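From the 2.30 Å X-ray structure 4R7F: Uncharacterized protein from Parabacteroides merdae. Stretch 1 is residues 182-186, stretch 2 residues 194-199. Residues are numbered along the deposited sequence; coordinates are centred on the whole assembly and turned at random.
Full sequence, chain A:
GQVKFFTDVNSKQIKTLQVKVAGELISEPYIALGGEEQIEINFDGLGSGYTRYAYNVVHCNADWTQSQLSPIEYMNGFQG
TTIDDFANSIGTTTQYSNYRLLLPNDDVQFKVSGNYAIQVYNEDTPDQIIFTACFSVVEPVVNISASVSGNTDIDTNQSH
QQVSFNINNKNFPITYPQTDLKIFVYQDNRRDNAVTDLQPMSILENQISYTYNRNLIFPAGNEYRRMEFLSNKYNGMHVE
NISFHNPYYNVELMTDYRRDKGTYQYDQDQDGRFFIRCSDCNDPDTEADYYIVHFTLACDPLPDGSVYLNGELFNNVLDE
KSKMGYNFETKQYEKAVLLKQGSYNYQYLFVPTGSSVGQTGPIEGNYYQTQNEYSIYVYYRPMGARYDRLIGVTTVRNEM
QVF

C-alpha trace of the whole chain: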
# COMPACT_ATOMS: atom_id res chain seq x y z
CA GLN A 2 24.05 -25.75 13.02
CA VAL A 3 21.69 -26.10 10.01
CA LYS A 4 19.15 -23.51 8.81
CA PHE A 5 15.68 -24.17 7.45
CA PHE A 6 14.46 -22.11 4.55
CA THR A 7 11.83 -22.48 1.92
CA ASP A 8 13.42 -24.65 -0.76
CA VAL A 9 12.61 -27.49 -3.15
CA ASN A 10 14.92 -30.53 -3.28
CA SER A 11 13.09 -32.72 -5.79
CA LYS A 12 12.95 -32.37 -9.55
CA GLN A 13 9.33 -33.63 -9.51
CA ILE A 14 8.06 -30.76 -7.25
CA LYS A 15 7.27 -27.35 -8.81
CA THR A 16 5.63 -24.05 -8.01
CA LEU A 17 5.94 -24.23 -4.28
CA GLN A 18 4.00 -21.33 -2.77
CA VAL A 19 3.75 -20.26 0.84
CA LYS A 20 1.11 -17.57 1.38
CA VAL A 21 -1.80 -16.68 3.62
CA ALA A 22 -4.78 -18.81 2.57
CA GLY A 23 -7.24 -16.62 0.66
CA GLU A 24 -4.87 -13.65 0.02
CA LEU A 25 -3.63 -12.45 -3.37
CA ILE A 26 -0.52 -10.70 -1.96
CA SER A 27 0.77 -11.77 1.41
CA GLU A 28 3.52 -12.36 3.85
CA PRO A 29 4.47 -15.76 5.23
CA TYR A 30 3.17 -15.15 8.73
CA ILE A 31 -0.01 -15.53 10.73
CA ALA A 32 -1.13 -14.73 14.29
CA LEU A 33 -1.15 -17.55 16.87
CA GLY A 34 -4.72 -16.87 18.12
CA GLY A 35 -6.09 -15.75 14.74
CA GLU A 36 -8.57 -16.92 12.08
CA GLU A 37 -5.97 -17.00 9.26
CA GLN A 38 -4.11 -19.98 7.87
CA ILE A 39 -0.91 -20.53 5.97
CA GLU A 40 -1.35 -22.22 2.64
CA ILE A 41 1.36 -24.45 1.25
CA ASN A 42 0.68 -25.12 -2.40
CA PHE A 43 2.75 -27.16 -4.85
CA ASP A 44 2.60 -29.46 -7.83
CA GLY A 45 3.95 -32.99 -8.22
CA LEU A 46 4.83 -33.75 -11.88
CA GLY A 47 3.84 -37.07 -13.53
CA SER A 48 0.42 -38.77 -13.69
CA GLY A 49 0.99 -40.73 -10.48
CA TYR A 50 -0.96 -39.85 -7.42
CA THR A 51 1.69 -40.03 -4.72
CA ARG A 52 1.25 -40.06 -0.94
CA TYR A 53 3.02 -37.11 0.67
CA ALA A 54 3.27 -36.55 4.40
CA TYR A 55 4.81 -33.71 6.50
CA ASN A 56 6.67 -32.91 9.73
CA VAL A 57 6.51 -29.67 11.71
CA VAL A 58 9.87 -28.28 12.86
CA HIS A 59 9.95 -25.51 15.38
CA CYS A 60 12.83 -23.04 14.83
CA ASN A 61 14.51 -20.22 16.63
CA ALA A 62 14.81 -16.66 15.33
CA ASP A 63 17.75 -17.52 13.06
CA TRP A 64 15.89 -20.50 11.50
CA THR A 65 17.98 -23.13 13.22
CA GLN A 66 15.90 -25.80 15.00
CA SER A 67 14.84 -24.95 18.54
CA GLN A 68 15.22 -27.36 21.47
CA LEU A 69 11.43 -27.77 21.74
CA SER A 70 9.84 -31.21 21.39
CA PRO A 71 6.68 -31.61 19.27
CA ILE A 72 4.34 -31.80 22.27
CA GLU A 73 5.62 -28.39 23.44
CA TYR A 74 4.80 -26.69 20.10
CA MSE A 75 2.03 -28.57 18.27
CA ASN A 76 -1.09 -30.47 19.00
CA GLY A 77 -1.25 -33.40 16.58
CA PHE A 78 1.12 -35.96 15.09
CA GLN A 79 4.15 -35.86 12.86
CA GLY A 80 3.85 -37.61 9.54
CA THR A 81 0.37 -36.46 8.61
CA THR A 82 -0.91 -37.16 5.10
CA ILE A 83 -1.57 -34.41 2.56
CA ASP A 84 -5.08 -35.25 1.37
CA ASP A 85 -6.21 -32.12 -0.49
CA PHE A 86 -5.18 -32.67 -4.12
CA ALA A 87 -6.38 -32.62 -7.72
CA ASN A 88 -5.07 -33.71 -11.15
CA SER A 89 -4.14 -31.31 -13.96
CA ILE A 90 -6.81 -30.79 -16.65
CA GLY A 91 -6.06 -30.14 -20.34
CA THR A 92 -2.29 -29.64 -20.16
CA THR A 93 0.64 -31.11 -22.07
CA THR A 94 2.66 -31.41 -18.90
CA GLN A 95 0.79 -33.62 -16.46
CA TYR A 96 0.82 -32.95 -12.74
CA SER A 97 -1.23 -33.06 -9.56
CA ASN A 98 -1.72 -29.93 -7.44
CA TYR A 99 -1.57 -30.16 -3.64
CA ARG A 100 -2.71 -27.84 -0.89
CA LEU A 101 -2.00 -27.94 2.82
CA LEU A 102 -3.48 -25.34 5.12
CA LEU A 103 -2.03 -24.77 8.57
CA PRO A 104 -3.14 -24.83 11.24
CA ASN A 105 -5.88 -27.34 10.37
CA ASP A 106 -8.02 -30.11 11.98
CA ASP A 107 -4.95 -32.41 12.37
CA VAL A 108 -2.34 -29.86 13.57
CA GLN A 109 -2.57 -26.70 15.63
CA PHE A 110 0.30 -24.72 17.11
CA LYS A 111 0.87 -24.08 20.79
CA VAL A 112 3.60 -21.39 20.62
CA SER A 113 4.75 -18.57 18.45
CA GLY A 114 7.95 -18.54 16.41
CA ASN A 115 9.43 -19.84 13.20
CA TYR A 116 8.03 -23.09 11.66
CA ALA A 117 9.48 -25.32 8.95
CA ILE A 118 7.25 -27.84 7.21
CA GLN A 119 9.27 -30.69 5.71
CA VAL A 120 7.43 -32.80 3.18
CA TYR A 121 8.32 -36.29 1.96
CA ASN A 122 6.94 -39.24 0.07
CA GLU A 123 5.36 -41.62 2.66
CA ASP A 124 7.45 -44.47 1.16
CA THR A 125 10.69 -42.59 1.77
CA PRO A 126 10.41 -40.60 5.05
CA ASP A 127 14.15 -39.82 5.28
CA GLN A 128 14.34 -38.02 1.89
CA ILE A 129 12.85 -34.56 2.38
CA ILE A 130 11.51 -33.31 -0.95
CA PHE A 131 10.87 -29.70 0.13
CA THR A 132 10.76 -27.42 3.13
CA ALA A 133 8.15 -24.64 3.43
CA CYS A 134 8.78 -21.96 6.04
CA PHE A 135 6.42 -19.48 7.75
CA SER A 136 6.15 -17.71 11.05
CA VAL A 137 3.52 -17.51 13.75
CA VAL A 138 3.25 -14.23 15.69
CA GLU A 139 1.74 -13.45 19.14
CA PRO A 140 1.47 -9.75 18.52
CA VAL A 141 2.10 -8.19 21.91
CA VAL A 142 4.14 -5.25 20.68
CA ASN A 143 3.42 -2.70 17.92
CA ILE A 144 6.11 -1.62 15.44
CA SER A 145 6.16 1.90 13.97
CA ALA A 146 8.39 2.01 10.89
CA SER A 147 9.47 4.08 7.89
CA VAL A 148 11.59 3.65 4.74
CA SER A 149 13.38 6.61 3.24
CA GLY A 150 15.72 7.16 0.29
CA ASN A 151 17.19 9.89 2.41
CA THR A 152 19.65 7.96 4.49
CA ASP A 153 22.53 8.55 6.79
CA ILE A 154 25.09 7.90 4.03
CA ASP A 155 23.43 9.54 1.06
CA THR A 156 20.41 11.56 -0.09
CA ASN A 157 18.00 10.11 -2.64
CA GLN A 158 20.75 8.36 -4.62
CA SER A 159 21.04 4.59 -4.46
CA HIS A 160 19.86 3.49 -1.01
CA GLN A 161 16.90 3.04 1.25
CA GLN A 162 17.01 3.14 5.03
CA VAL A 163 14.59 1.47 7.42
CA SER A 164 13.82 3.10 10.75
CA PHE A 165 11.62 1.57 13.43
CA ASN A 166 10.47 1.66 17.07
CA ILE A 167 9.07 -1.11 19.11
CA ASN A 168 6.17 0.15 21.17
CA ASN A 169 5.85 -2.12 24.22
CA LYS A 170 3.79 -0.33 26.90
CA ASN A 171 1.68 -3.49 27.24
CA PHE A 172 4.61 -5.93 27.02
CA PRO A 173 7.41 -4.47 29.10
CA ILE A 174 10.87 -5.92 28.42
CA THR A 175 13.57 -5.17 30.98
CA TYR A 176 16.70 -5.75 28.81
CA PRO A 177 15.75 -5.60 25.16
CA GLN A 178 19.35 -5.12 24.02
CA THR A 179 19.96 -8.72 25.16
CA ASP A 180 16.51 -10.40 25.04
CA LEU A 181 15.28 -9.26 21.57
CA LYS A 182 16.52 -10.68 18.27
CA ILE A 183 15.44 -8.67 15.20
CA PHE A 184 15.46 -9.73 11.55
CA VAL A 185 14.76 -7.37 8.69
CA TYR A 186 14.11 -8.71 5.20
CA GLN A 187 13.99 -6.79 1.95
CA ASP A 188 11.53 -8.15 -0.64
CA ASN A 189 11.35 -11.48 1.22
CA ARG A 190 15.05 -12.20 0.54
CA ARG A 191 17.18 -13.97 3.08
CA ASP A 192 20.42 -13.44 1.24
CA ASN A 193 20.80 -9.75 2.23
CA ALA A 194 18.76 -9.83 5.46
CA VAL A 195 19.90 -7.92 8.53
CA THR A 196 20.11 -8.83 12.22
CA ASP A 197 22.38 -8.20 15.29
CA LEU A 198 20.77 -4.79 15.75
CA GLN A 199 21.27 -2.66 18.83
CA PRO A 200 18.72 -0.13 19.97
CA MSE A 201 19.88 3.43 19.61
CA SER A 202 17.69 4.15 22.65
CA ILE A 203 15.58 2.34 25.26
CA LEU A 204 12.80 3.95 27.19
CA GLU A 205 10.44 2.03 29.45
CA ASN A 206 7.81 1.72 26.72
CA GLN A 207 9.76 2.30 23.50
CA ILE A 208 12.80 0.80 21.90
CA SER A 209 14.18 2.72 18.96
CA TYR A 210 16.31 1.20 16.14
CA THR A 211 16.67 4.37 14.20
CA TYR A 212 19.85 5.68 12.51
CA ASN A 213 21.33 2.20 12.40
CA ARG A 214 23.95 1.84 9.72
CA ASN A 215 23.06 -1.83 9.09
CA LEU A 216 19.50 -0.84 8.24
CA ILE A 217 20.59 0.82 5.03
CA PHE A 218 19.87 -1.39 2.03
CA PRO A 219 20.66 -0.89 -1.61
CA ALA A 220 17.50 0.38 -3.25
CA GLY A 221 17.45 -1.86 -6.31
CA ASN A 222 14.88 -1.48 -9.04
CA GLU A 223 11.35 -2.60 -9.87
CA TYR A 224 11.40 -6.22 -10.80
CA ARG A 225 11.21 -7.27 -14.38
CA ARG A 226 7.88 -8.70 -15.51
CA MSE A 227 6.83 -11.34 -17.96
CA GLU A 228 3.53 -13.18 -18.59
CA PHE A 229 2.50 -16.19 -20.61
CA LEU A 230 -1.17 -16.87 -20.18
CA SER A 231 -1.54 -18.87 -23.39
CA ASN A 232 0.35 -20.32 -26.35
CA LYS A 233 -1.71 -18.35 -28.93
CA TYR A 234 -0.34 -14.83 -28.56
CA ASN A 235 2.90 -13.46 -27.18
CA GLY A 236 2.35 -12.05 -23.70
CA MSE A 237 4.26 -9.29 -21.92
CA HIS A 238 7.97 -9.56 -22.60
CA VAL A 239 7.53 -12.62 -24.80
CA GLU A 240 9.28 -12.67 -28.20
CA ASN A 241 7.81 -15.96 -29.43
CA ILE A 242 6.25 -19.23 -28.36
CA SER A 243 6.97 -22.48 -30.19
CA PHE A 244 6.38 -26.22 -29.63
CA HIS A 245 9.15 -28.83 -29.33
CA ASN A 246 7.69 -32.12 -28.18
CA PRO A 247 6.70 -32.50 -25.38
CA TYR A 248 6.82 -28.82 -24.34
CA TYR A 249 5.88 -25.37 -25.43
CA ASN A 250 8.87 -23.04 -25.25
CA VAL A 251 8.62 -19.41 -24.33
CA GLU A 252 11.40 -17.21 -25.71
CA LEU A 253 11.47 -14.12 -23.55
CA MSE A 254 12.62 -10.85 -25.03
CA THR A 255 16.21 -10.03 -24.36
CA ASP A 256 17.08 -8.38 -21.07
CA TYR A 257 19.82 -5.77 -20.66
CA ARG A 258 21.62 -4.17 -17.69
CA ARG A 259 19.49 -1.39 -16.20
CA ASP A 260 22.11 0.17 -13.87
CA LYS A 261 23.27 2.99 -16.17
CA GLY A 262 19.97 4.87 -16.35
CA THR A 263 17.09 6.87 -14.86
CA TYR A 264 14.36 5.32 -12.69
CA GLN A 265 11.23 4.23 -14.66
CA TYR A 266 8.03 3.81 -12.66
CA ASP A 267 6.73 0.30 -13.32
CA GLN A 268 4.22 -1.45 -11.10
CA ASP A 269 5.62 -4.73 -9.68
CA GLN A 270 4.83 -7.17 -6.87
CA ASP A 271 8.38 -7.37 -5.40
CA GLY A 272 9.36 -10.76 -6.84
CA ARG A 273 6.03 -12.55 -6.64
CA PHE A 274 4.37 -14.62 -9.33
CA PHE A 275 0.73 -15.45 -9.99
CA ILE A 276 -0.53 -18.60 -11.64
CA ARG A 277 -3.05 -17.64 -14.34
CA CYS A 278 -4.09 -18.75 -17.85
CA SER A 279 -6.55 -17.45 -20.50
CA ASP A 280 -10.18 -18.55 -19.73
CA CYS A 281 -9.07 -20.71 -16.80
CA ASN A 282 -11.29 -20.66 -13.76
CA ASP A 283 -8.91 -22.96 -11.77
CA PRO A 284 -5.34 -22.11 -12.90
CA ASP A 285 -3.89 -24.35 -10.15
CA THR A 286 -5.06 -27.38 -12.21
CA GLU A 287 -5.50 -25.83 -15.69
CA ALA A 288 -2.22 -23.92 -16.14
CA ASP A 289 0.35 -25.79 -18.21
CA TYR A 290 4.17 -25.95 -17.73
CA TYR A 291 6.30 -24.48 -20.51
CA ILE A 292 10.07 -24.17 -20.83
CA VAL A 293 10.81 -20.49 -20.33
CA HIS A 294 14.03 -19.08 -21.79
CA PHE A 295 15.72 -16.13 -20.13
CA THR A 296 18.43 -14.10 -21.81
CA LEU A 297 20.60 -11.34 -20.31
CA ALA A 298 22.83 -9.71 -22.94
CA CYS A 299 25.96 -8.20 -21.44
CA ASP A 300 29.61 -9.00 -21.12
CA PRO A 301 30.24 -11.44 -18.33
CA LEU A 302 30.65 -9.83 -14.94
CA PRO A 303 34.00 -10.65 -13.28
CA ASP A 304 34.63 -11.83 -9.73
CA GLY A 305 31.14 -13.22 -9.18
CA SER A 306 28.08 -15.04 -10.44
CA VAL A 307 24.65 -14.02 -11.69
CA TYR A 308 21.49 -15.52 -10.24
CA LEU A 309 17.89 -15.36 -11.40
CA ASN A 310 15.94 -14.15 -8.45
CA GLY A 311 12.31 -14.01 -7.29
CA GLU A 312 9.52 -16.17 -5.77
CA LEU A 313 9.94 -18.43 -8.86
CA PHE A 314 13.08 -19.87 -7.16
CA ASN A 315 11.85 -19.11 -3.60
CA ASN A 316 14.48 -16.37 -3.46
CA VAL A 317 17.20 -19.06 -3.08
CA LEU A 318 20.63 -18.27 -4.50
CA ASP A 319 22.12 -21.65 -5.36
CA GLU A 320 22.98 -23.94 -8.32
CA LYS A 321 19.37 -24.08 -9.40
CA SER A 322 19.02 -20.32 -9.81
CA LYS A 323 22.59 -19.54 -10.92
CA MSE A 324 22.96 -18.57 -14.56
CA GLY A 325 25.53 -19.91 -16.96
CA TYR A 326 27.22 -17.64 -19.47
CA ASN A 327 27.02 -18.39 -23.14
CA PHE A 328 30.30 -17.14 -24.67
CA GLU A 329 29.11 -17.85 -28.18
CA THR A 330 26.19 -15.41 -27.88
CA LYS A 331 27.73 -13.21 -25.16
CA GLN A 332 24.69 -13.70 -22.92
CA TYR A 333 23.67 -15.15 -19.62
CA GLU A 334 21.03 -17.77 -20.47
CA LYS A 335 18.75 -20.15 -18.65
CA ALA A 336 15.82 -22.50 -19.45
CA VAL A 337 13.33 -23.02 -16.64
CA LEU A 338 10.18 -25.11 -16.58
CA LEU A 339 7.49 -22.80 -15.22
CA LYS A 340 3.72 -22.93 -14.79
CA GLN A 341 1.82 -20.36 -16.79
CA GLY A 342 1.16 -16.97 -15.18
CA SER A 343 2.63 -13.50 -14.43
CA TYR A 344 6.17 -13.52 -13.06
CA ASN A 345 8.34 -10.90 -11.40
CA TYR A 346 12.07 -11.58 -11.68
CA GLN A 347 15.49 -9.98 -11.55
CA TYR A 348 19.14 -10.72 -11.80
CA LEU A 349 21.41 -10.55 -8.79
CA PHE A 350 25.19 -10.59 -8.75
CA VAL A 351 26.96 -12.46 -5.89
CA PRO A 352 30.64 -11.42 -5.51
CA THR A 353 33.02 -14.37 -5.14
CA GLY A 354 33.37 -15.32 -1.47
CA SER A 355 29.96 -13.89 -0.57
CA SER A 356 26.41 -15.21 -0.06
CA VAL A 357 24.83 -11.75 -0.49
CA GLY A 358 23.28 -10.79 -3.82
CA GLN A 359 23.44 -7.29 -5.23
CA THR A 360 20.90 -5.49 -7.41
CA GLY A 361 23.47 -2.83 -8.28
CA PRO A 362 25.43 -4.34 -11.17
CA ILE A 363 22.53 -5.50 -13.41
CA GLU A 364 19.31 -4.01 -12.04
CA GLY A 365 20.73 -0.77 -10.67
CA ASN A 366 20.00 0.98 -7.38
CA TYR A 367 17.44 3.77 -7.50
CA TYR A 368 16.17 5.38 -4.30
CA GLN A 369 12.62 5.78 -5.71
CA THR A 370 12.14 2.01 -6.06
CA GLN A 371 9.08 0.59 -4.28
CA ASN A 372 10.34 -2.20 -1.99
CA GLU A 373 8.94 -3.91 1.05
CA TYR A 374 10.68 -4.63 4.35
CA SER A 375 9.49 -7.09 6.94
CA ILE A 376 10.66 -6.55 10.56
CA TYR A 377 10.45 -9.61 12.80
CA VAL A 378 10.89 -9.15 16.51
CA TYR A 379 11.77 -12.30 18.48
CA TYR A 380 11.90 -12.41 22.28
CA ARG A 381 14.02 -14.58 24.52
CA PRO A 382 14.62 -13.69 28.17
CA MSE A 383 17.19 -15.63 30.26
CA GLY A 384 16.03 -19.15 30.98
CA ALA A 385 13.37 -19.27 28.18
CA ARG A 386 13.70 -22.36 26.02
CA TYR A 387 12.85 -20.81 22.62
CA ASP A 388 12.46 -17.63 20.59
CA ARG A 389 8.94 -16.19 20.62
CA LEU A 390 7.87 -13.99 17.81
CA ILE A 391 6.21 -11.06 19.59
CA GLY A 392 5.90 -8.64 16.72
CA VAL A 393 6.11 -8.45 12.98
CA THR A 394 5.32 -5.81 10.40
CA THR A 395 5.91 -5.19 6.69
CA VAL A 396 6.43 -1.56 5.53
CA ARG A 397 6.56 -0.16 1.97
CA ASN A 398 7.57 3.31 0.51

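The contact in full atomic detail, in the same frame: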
# COMPACT_ATOMS: atom_id res chain seq x y z
N LYS A 182 15.76 -10.43 19.48
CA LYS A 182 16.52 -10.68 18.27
C LYS A 182 15.64 -10.17 17.13
O LYS A 182 14.49 -10.61 17.00
CB LYS A 182 16.80 -12.18 18.11
CG LYS A 182 17.48 -12.80 19.31
CD LYS A 182 17.85 -14.24 19.02
CE LYS A 182 18.47 -14.91 20.23
NZ LYS A 182 17.64 -16.03 20.72
N ILE A 183 16.19 -9.32 16.27
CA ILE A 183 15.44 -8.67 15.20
C ILE A 183 15.97 -9.12 13.84
O ILE A 183 17.17 -9.09 13.60
CB ILE A 183 15.63 -7.14 15.25
CG1 ILE A 183 15.54 -6.62 16.71
CG2 ILE A 183 14.66 -6.45 14.29
CD1 ILE A 183 14.23 -6.07 17.13
N PHE A 184 15.09 -9.48 12.93
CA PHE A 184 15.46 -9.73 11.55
C PHE A 184 14.67 -8.83 10.65
O PHE A 184 13.45 -8.69 10.84
CB PHE A 184 15.19 -11.18 11.15
CG PHE A 184 16.19 -12.13 11.73
CD1 PHE A 184 16.14 -12.46 13.05
CD2 PHE A 184 17.24 -12.61 10.97
CE1 PHE A 184 17.09 -13.30 13.61
CE2 PHE A 184 18.19 -13.47 11.52
CZ PHE A 184 18.11 -13.81 12.85
N VAL A 185 15.37 -8.23 9.69
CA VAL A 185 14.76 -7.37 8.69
C VAL A 185 15.03 -7.91 7.28
O VAL A 185 16.17 -8.15 6.90
CB VAL A 185 15.28 -5.93 8.86
CG1 VAL A 185 14.68 -5.03 7.81
CG2 VAL A 185 14.92 -5.42 10.25
N TYR A 186 13.98 -8.10 6.51
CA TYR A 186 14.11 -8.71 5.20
C TYR A 186 13.60 -7.76 4.15
O TYR A 186 12.50 -7.23 4.29
CB TYR A 186 13.29 -10.01 5.14
CG TYR A 186 13.71 -11.06 6.14
CD1 TYR A 186 14.72 -11.95 5.84
CD2 TYR A 186 13.08 -11.19 7.35
CE1 TYR A 186 15.11 -12.94 6.74
CE2 TYR A 186 13.46 -12.16 8.26
CZ TYR A 186 14.49 -13.05 7.94
OH TYR A 186 14.92 -14.02 8.83
N ALA A 194 19.51 -10.16 4.25
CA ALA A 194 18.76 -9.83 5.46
C ALA A 194 19.69 -9.29 6.54
O ALA A 194 20.88 -9.52 6.51
CB ALA A 194 18.01 -11.03 5.97
N VAL A 195 19.13 -8.57 7.50
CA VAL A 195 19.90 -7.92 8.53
C VAL A 195 19.41 -8.38 9.91
O VAL A 195 18.21 -8.58 10.13
CB VAL A 195 19.72 -6.38 8.42
CG1 VAL A 195 20.44 -5.67 9.55
CG2 VAL A 195 20.24 -5.87 7.10
N THR A 196 20.36 -8.49 10.83
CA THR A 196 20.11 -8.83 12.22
C THR A 196 21.28 -8.34 13.08
O THR A 196 22.10 -7.54 12.61
CB THR A 196 19.85 -10.33 12.41
OG1 THR A 196 19.46 -10.56 13.76
CG2 THR A 196 21.10 -11.14 12.12
N ASP A 197 21.38 -8.79 14.33
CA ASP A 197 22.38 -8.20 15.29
C ASP A 197 22.25 -6.67 15.37
O ASP A 197 23.20 -5.92 15.15
CB ASP A 197 23.83 -8.62 14.95
CG ASP A 197 24.01 -10.14 14.89
OD1 ASP A 197 23.45 -10.84 15.76
OD2 ASP A 197 24.67 -10.65 13.95
N LEU A 198 21.04 -6.21 15.67
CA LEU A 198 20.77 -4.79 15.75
C LEU A 198 20.87 -4.38 17.22
O LEU A 198 20.47 -5.11 18.12
CB LEU A 198 19.38 -4.49 15.18
CG LEU A 198 19.15 -4.84 13.71
CD1 LEU A 198 17.74 -4.50 13.31
CD2 LEU A 198 20.11 -4.06 12.84
N GLN A 199 21.38 -3.19 17.49
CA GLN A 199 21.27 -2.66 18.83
C GLN A 199 20.35 -1.43 18.85
O GLN A 199 20.39 -0.59 17.96
CB GLN A 199 22.66 -2.39 19.42
CG GLN A 199 23.42 -3.69 19.76
CD GLN A 199 22.91 -4.37 21.04
OE1 GLN A 199 23.29 -3.97 22.16
NE2 GLN A 199 22.06 -5.40 20.89

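Three hydrogen bonds join the two stretches. The shortest runs from the hydroxyl OG1 of Thr-196 to the backbone O of Ile-183, at 2.7 Å. The other two link Val-185 and Val-195 through their backbones. Val-185 N donates to Val-195 O at 2.9 Å, and Val-195 N donates to Val-185 O at 3.0 Å. Both are close to straight, with angles at the hydrogen of 163° and 162°. This is an antiparallel hydrogen-bonded pair and a single bridge. The CA atoms of Val-185 and Val-195 lie 5.2 Å apart, and the touching segments run 154° apart in direction.

Ladder pairing does not continue at Ile-183. There the threonine side chain supplies the donor. With chi1 at -173° (t), OG1 of Thr-196 reaches the carbonyl of Ile-183. Threonine suits this place because its short side chain carries a hydroxyl close to the backbone. The CA of Thr-196 also approaches Ile-183 O at 3.3 Å, so one carbonyl receives both a hydrogen bond and a CA-H...O contact.

Two more CA-H...O contacts flank the valine pair. Phe-184 CA lies 3.3 Å from Val-195 O, and Ala-194 CA lies 3.4 Å from Val-185 O. Each of these oxygens is also the acceptor of a backbone hydrogen bond. The contacts fit the close approach of the two backbones.

The ends of both aromatic side chains of stretch 1 come nearer to stretch 2 than their CA-to-CB bonds would suggest. The CA-to-CB bond of Phe-184 points sideways, but with chi1 at -75° (m) its ring comes nearer. Thr-196 sits over one face of this ring. Its CB is 3.8 Å from the centroid of the Phe-184 ring and 15° off the ring normal, a CH-pi contact. Thr-196 thus combines a polar bond to the backbone with packing on a flat apolar surface. It also has the largest area covered by the opposite stretch, 57 Å².

Tyr-186 behaves in a similar way. Its CA-to-CB bond points away, yet the ring swings back, and its CD1 meets Ala-194 CB at 3.4 Å. The CA-to-CB bond of Ala-194 points toward stretch 1. Its single methyl fits this close approach to the ring.

Aliphatic packing completes the contact. Leu-198 is buried, and its CA-to-CB bond points toward stretch 1. Its CD1 lies 3.8 Å from Ile-183 CG2 and 4.3 Å from Val-185 CG2. One leucine methyl therefore touches two alternate residues of the strand, both buried. The branched side chains of Ile-183 and Val-185 offer methyls for this contact. Val-185 also approaches Val-195, with CB to CB at 4.5 Å.

Between Thr-196 and Leu-198, Asp-197 has positive phi and psi (53° and 54°). It is exposed and adds almost nothing to the contact. Lys-182 and Gln-199 make no contact across the stretches. In all, 375 Å² is buried, counting both sides.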